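Local coordinates for protein diguanylate cyclase DosC (Escherichia coli, PDB 4ZVA) that probably makes the second messenger cyclic di-GMP from GTP under the control of oxygen, sensed through a haem-binding globin domain, at residues A[8-13]-A[136-141]; A[17-22]-A[132-137]. All coordinates share one frame; numbering follows the deposited sequence.

Contact 1: A[8-13]-A[136-141]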
ATOM      1  N   THR A   8      -5.624   3.934  15.768  1.00 42.51           N
ATOM      2  CA  THR A   8      -5.531   3.486  17.153  1.00 42.88           C
ATOM      3  C   THR A   8      -5.666   1.973  17.255  1.00 48.33           C
ATOM      4  O   THR A   8      -4.890   1.317  17.950  1.00 46.26           O
ATOM      5  CB  THR A   8      -6.615   4.141  18.033  1.00 48.27           C
ATOM      6  OG1 THR A   8      -6.379   5.551  18.112  1.00 47.83           O
ATOM      7  CG2 THR A   8      -6.606   3.550  19.432  1.00 44.82           C
ATOM      8  N   GLY A   9      -6.665   1.430  16.566  1.00 45.56           N
ATOM      9  CA  GLY A   9      -6.886  -0.003  16.536  1.00 43.25           C
ATOM     10  C   GLY A   9      -5.681  -0.757  16.007  1.00 38.24           C
ATOM     11  O   GLY A   9      -5.298  -1.785  16.559  1.00 46.76           O
ATOM     12  N   LEU A  10      -5.081  -0.239  14.939  1.00 38.47           N
ATOM     13  CA  LEU A  10      -3.905  -0.862  14.337  1.00 46.41           C
ATOM     14  C   LEU A  10      -2.754  -0.990  15.333  1.00 42.02           C
ATOM     15  O   LEU A  10      -2.118  -2.039  15.430  1.00 43.34           O
ATOM     16  CB  LEU A  10      -3.447  -0.067  13.114  1.00 43.56           C
ATOM     17  CG  LEU A  10      -2.162  -0.568  12.454  1.00 45.39           C
ATOM     18  CD1 LEU A  10      -2.354  -1.971  11.898  1.00 50.40           C
ATOM     19  CD2 LEU A  10      -1.718   0.392  11.362  1.00 48.42           C
ATOM     20  N   VAL A  11      -2.504   0.078  16.084  1.00 43.21           N
ATOM     21  CA  VAL A  11      -1.450   0.076  17.091  1.00 39.70           C
ATOM     22  C   VAL A  11      -1.814  -0.866  18.234  1.00 47.79           C
ATOM     23  O   VAL A  11      -0.979  -1.633  18.715  1.00 48.62           O
ATOM     24  CB  VAL A  11      -1.198   1.493  17.647  1.00 41.79           C
ATOM     25  CG1 VAL A  11      -0.176   1.459  18.780  1.00 40.73           C
ATOM     26  CG2 VAL A  11      -0.745   2.430  16.534  1.00 39.51           C
ATOM     27  N   GLU A  12      -3.074  -0.806  18.651  1.00 43.57           N
ATOM     28  CA  GLU A  12      -3.579  -1.627  19.746  1.00 46.05           C
ATOM     29  C   GLU A  12      -3.550  -3.122  19.434  1.00 45.08           C
ATOM     30  O   GLU A  12      -3.346  -3.942  20.329  1.00 48.14           O
ATOM     31  CB  GLU A  12      -5.006  -1.200  20.094  1.00 49.35           C
ATOM     32  CG  GLU A  12      -5.081   0.005  21.014  1.00 46.81           C
ATOM     33  CD  GLU A  12      -6.508   0.406  21.326  1.00 56.40           C
ATOM     34  OE1 GLU A  12      -7.432  -0.352  20.963  1.00 65.55           O
ATOM     35  OE2 GLU A  12      -6.706   1.483  21.929  1.00 64.57           O
ATOM     36  N   GLN A  13      -3.762  -3.474  18.170  1.00 43.71           N
ATOM     37  CA  GLN A  13      -3.824  -4.880  17.774  1.00 51.63           C
ATOM     38  C   GLN A  13      -2.435  -5.511  17.665  1.00 55.25           C
ATOM     39  O   GLN A  13      -2.278  -6.716  17.859  1.00 54.68           O
ATOM     40  CB  GLN A  13      -4.572  -5.031  16.445  1.00 56.40           C
ATOM     41  CG  GLN A  13      -6.087  -4.815  16.525  1.00 66.72           C
ATOM     42  CD  GLN A  13      -6.824  -5.922  17.263  1.00 77.34           C
ATOM     43  OE1 GLN A  13      -6.224  -6.897  17.717  1.00 81.80           O
ATOM     44  NE2 GLN A  13      -8.139  -5.774  17.382  1.00 83.45           N
ATOM     45  N   ILE A 136       3.464  -1.873   6.793  1.00 34.80           N
ATOM     46  CA  ILE A 136       2.671  -1.631   5.591  1.00 38.35           C
ATOM     47  C   ILE A 136       1.347  -0.955   5.946  1.00 29.97           C
ATOM     48  O   ILE A 136       0.974   0.051   5.342  1.00 39.46           O
ATOM     49  CB  ILE A 136       2.387  -2.932   4.815  1.00 34.25           C
ATOM     50  CG1 ILE A 136       3.673  -3.471   4.186  1.00 30.20           C
ATOM     51  CG2 ILE A 136       1.355  -2.690   3.724  1.00 38.29           C
ATOM     52  CD1 ILE A 136       4.330  -2.509   3.211  1.00 35.30           C
ATOM     53  N   ASN A 137       0.648  -1.503   6.933  1.00 33.34           N
ATOM     54  CA  ASN A 137      -0.630  -0.945   7.356  1.00 36.02           C
ATOM     55  C   ASN A 137      -0.481   0.467   7.916  1.00 41.18           C
ATOM     56  O   ASN A 137      -1.342   1.319   7.702  1.00 32.91           O
ATOM     57  CB  ASN A 137      -1.289  -1.861   8.389  1.00 36.23           C
ATOM     58  CG  ASN A 137      -1.977  -3.054   7.752  1.00 39.97           C
ATOM     59  OD1 ASN A 137      -1.764  -3.355   6.578  1.00 42.72           O
ATOM     60  ND2 ASN A 137      -2.793  -3.751   8.531  1.00 38.67           N
ATOM     61  N   SER A 138       0.617   0.714   8.626  1.00 34.08           N
ATOM     62  CA  SER A 138       0.897   2.041   9.169  1.00 32.15           C
ATOM     63  C   SER A 138       1.165   3.059   8.069  1.00 33.35           C
ATOM     64  O   SER A 138       0.670   4.183   8.118  1.00 37.43           O
ATOM     65  CB  SER A 138       2.095   1.991  10.125  1.00 32.80           C
ATOM     66  OG  SER A 138       1.784   1.232  11.281  1.00 35.77           O
ATOM     67  N   ILE A 139       1.962   2.672   7.082  1.00 31.79           N
ATOM     68  CA  ILE A 139       2.292   3.571   5.986  1.00 28.71           C
ATOM     69  C   ILE A 139       1.045   3.857   5.148  1.00 38.30           C
ATOM     70  O   ILE A 139       0.806   4.998   4.742  1.00 33.05           O
ATOM     71  CB  ILE A 139       3.411   2.992   5.101  1.00 29.82           C
ATOM     72  CG1 ILE A 139       4.724   2.939   5.888  1.00 38.93           C
ATOM     73  CG2 ILE A 139       3.603   3.832   3.844  1.00 31.40           C
ATOM     74  CD1 ILE A 139       5.881   2.368   5.112  1.00 31.47           C
ATOM     75  N   ASP A 140       0.243   2.822   4.912  1.00 30.19           N
ATOM     76  CA  ASP A 140      -0.983   2.968   4.129  1.00 34.76           C
ATOM     77  C   ASP A 140      -2.034   3.844   4.808  1.00 34.32           C
ATOM     78  O   ASP A 140      -2.673   4.666   4.151  1.00 39.77           O
ATOM     79  CB  ASP A 140      -1.586   1.595   3.827  1.00 28.37           C
ATOM     80  CG  ASP A 140      -0.944   0.926   2.628  1.00 27.96           C
ATOM     81  OD1 ASP A 140      -0.218   1.612   1.879  1.00 32.32           O
ATOM     82  OD2 ASP A 140      -1.177  -0.287   2.425  1.00 37.65           O
ATOM     83  N   ILE A 141      -2.220   3.668   6.115  1.00 35.00           N
ATOM     84  CA  ILE A 141      -3.187   4.479   6.850  1.00 41.82           C
ATOM     85  C   ILE A 141      -2.746   5.944   6.847  1.00 41.42           C
ATOM     86  O   ILE A 141      -3.576   6.849   6.758  1.00 45.35           O
ATOM     87  CB  ILE A 141      -3.403   3.968   8.308  1.00 46.58           C
ATOM     88  CG1 ILE A 141      -4.596   4.669   8.956  1.00 49.32           C
ATOM     89  CG2 ILE A 141      -2.174   4.156   9.172  1.00 45.70           C
ATOM     90  CD1 ILE A 141      -5.919   4.212   8.424  1.00 54.55           C
TER

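Contact 2: A[17-22]-A[132-137]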
ATOM      1  N   PRO A  17       6.159  -6.339  21.338  1.00 34.75           N
ATOM      2  CA  PRO A  17       7.467  -6.681  20.760  1.00 34.85           C
ATOM      3  C   PRO A  17       7.545  -6.452  19.253  1.00 38.16           C
ATOM      4  O   PRO A  17       8.628  -6.180  18.731  1.00 34.14           O
ATOM      5  CB  PRO A  17       7.616  -8.172  21.080  1.00 36.79           C
ATOM      6  CG  PRO A  17       6.722  -8.404  22.238  1.00 37.82           C
ATOM      7  CD  PRO A  17       5.551  -7.506  22.005  1.00 35.91           C
ATOM      8  N   ILE A  18       6.409  -6.560  18.571  1.00 33.84           N
ATOM      9  CA  ILE A  18       6.364  -6.379  17.125  1.00 31.76           C
ATOM     10  C   ILE A  18       6.479  -4.913  16.753  1.00 25.43           C
ATOM     11  O   ILE A  18       7.244  -4.550  15.856  1.00 30.75           O
ATOM     12  CB  ILE A  18       5.068  -6.955  16.523  1.00 33.92           C
ATOM     13  CG1 ILE A  18       5.019  -8.465  16.749  1.00 33.32           C
ATOM     14  CG2 ILE A  18       4.988  -6.647  15.040  1.00 29.58           C
ATOM     15  CD1 ILE A  18       6.271  -9.184  16.291  1.00 33.50           C
ATOM     16  N   ARG A  19       5.714  -4.068  17.434  1.00 27.23           N
ATOM     17  CA  ARG A  19       5.815  -2.631  17.217  1.00 30.51           C
ATOM     18  C   ARG A  19       7.203  -2.117  17.616  1.00 26.75           C
ATOM     19  O   ARG A  19       7.711  -1.162  17.038  1.00 27.22           O
ATOM     20  CB  ARG A  19       4.730  -1.887  17.995  1.00 35.41           C
ATOM     21  CG  ARG A  19       3.326  -2.105  17.442  1.00 34.74           C
ATOM     22  CD  ARG A  19       2.292  -1.250  18.155  1.00 40.50           C
ATOM     23  NE  ARG A  19       2.056  -1.684  19.528  1.00 44.60           N
ATOM     24  CZ  ARG A  19       2.526  -1.050  20.596  1.00 42.10           C
ATOM     25  NH1 ARG A  19       3.251   0.048  20.449  1.00 40.51           N
ATOM     26  NH2 ARG A  19       2.264  -1.511  21.811  1.00 42.59           N
ATOM     27  N   ALA A  20       7.809  -2.767  18.602  1.00 30.41           N
ATOM     28  CA  ALA A  20       9.128  -2.360  19.083  1.00 29.17           C
ATOM     29  C   ALA A  20      10.188  -2.579  18.015  1.00 30.70           C
ATOM     30  O   ALA A  20      11.064  -1.739  17.817  1.00 30.53           O
ATOM     31  CB  ALA A  20       9.486  -3.117  20.341  1.00 27.24           C
ATOM     32  N   LYS A  21      10.092  -3.705  17.315  1.00 28.07           N
ATOM     33  CA  LYS A  21      11.053  -4.029  16.273  1.00 30.68           C
ATOM     34  C   LYS A  21      10.801  -3.183  15.035  1.00 30.03           C
ATOM     35  O   LYS A  21      11.733  -2.845  14.306  1.00 31.53           O
ATOM     36  CB  LYS A  21      10.991  -5.519  15.930  1.00 31.18           C
ATOM     37  CG  LYS A  21      11.491  -6.417  17.049  1.00 30.47           C
ATOM     38  CD  LYS A  21      11.474  -7.882  16.646  1.00 31.06           C
ATOM     39  CE  LYS A  21      12.024  -8.757  17.759  1.00 38.51           C
ATOM     40  NZ  LYS A  21      11.194  -8.670  18.991  1.00 36.67           N
ATOM     41  N   ALA A  22       9.538  -2.827  14.810  1.00 31.11           N
ATOM     42  CA  ALA A  22       9.183  -1.906  13.739  1.00 28.94           C
ATOM     43  C   ALA A  22       9.807  -0.534  13.985  1.00 27.28           C
ATOM     44  O   ALA A  22      10.322   0.104  13.063  1.00 30.14           O
ATOM     45  CB  ALA A  22       7.668  -1.793  13.609  1.00 29.01           C
ATOM     46  N   TYR A 132       6.663  -6.320   9.144  1.00 25.70           N
ATOM     47  CA  TYR A 132       6.385  -5.836   7.801  1.00 27.47           C
ATOM     48  C   TYR A 132       4.901  -5.498   7.644  1.00 27.95           C
ATOM     49  O   TYR A 132       4.550  -4.491   7.032  1.00 30.66           O
ATOM     50  CB  TYR A 132       6.819  -6.881   6.772  1.00 30.81           C
ATOM     51  CG  TYR A 132       6.528  -6.528   5.334  1.00 32.50           C
ATOM     52  CD1 TYR A 132       7.126  -5.432   4.730  1.00 29.06           C
ATOM     53  CD2 TYR A 132       5.675  -7.313   4.570  1.00 29.73           C
ATOM     54  CE1 TYR A 132       6.868  -5.115   3.406  1.00 31.86           C
ATOM     55  CE2 TYR A 132       5.412  -7.008   3.252  1.00 30.61           C
ATOM     56  CZ  TYR A 132       6.008  -5.911   2.674  1.00 34.42           C
ATOM     57  OH  TYR A 132       5.741  -5.611   1.357  1.00 35.77           O
ATOM     58  N   HIS A 133       4.039  -6.334   8.214  1.00 30.26           N
ATOM     59  CA  HIS A 133       2.595  -6.096   8.171  1.00 35.45           C
ATOM     60  C   HIS A 133       2.205  -4.801   8.876  1.00 35.89           C
ATOM     61  O   HIS A 133       1.512  -3.960   8.303  1.00 33.05           O
ATOM     62  CB  HIS A 133       1.842  -7.268   8.800  1.00 33.57           C
ATOM     63  CG  HIS A 133       0.383  -7.004   9.018  1.00 35.24           C
ATOM     64  ND1 HIS A 133      -0.181  -6.934  10.272  1.00 36.46           N
ATOM     65  CD2 HIS A 133      -0.622  -6.778   8.138  1.00 33.68           C
ATOM     66  CE1 HIS A 133      -1.475  -6.685  10.157  1.00 41.84           C
ATOM     67  NE2 HIS A 133      -1.767  -6.587   8.874  1.00 36.45           N
ATOM     68  N   PHE A 134       2.651  -4.646  10.119  1.00 36.77           N
ATOM     69  CA  PHE A 134       2.394  -3.426  10.878  1.00 32.15           C
ATOM     70  C   PHE A 134       2.894  -2.200  10.128  1.00 33.76           C
ATOM     71  O   PHE A 134       2.217  -1.172  10.079  1.00 33.28           O
ATOM     72  CB  PHE A 134       3.048  -3.497  12.262  1.00 33.26           C
ATOM     73  CG  PHE A 134       2.900  -2.235  13.064  1.00 37.82           C
ATOM     74  CD1 PHE A 134       1.720  -1.966  13.740  1.00 35.19           C
ATOM     75  CD2 PHE A 134       3.935  -1.318  13.146  1.00 35.14           C
ATOM     76  CE1 PHE A 134       1.575  -0.808  14.479  1.00 36.68           C
ATOM     77  CE2 PHE A 134       3.797  -0.156  13.883  1.00 37.70           C
ATOM     78  CZ  PHE A 134       2.614   0.099  14.551  1.00 35.68           C
ATOM     79  N   SER A 135       4.077  -2.322   9.534  1.00 31.44           N
ATOM     80  CA  SER A 135       4.691  -1.226   8.796  1.00 33.18           C
ATOM     81  C   SER A 135       3.882  -0.864   7.553  1.00 36.88           C
ATOM     82  O   SER A 135       3.654   0.310   7.281  1.00 32.90           O
ATOM     83  CB  SER A 135       6.123  -1.585   8.398  1.00 32.63           C
ATOM     84  OG  SER A 135       6.935  -1.795   9.545  1.00 33.53           O
ATOM     85  N   ILE A 136       3.464  -1.873   6.793  1.00 34.80           N
ATOM     86  CA  ILE A 136       2.671  -1.631   5.591  1.00 38.35           C
ATOM     87  C   ILE A 136       1.347  -0.955   5.946  1.00 29.97           C
ATOM     88  O   ILE A 136       0.974   0.051   5.342  1.00 39.46           O
ATOM     89  CB  ILE A 136       2.387  -2.932   4.815  1.00 34.25           C
ATOM     90  CG1 ILE A 136       3.673  -3.471   4.186  1.00 30.20           C
ATOM     91  CG2 ILE A 136       1.355  -2.690   3.724  1.00 38.29           C
ATOM     92  CD1 ILE A 136       4.330  -2.509   3.211  1.00 35.30           C
ATOM     93  N   ASN A 137       0.648  -1.503   6.933  1.00 33.34           N
ATOM     94  CA  ASN A 137      -0.630  -0.945   7.356  1.00 36.02           C
ATOM     95  C   ASN A 137      -0.481   0.467   7.916  1.00 41.18           C
ATOM     96  O   ASN A 137      -1.342   1.319   7.702  1.00 32.91           O
ATOM     97  CB  ASN A 137      -1.289  -1.861   8.389  1.00 36.23           C
ATOM     98  CG  ASN A 137      -1.977  -3.054   7.752  1.00 39.97           C
ATOM     99  OD1 ASN A 137      -1.764  -3.355   6.578  1.00 42.72           O
ATOM    100  ND2 ASN A 137      -2.793  -3.751   8.531  1.00 38.67           N
TER
HETATM  101  O   HOH W   1       9.595  -1.042  10.340  1.00 35.07           O

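Contact 1: A[8-13]-A[136-141]
The carboxamide of Asn137 is the flat group at this contact, and methyl CD1 of Leu10 meets it on the CB–ND2 side, 3.7 Å from Asn137 CB and 3.8 Å from Asn137 ND2. Tyr132 of the second subunit also packs on Asn137, so this side chain touches both the N-terminal helix of its own chain and the neighbouring copy. The contact is a near-antiparallel helix pair of the globin domain: helix 2-13, which probably corresponds to the extra N-terminal helix of globin-coupled sensors, runs along helix 125-147, with segment axes 10.6 Å apart at 169°. At that separation a single side chain makes all the closest contacts. Leu10 turns CG away from its backbone N (chi1 176°), which carries both methyls over to the other helix, one on the Asn137 side chain and the other on the backbone between Asn137 and Ser138. No hydrogen bond crosses. Ser138 OG is held within its own helix by Phe134 O, and meets the leucine only through van der Waals contact. One turn after Asn137, Ile141 also packs against Met3, Glu6 and Trp7 of helix 2-13. Methyl CD2 of Leu10 lies 3.6 Å from Ser138 OG and 4.4 Å from Ile141 CG2.

Contact 2: A[17-22]-A[132-137]
Steeply crossed helices meet here, a crossing of helix 16-43 and helix 125-147 within the protoglobin-type globin domain, at -69° between the short segments and with axes 9.4 Å apart. Arg19 lays its aliphatic part on one face of the Phe134 ring in a CH-pi contact, CG standing 3.8 Å from the ring centroid and 18° off the normal. Phe134 reaches across because its CG is anti to the backbone N. The arginine chain bends about its CG–CD bond, and its guanidinium plane is turned 58° from the ring; NE bonds to Ala14 O instead. Ala22 CB reaches the ring obliquely, 3.8 Å from Phe134 CD2. Putting an alanine at Phe134 would probably open a gap between the helices and leave the methylenes of Arg19 without their aromatic platform. One turn along helix 16-43 a water links the two helices, donating to the backbone oxygen Ala22 O at 3.0 Å and to the hydroxyl Ser135 OG at 2.9 Å. Ser135 OG also bonds to Val131 O of its own helix. The cohesion is therefore chiefly apolar, while the water gives the carbonyl of Ala22 and the hydroxyl of Ser135, both on buried residues, a shared polar link where no direct hydrogen bond spans the helices.

In the fold
Both contacts rest on helix 125-147, sharing Ile136 and Asn137, and each brings to it one of two successive helices: 2-13 in contact 1, 16-43 in contact 2. Contact 2 is buried and the larger, with 188 Å² covered against 135 Å² in contact 1, which is only partly buried. The nearly antiparallel pair is held by leucine methyls set against an amide side chain and helix backbone, the steep crossing by an aromatic ring and a bridging water. The two meet where Val11 CA and Leu10 O border the Phe134 ring. Both also border the second subunit, contact 2 through His133, whose ring stacks on Tyr115 of the other chain.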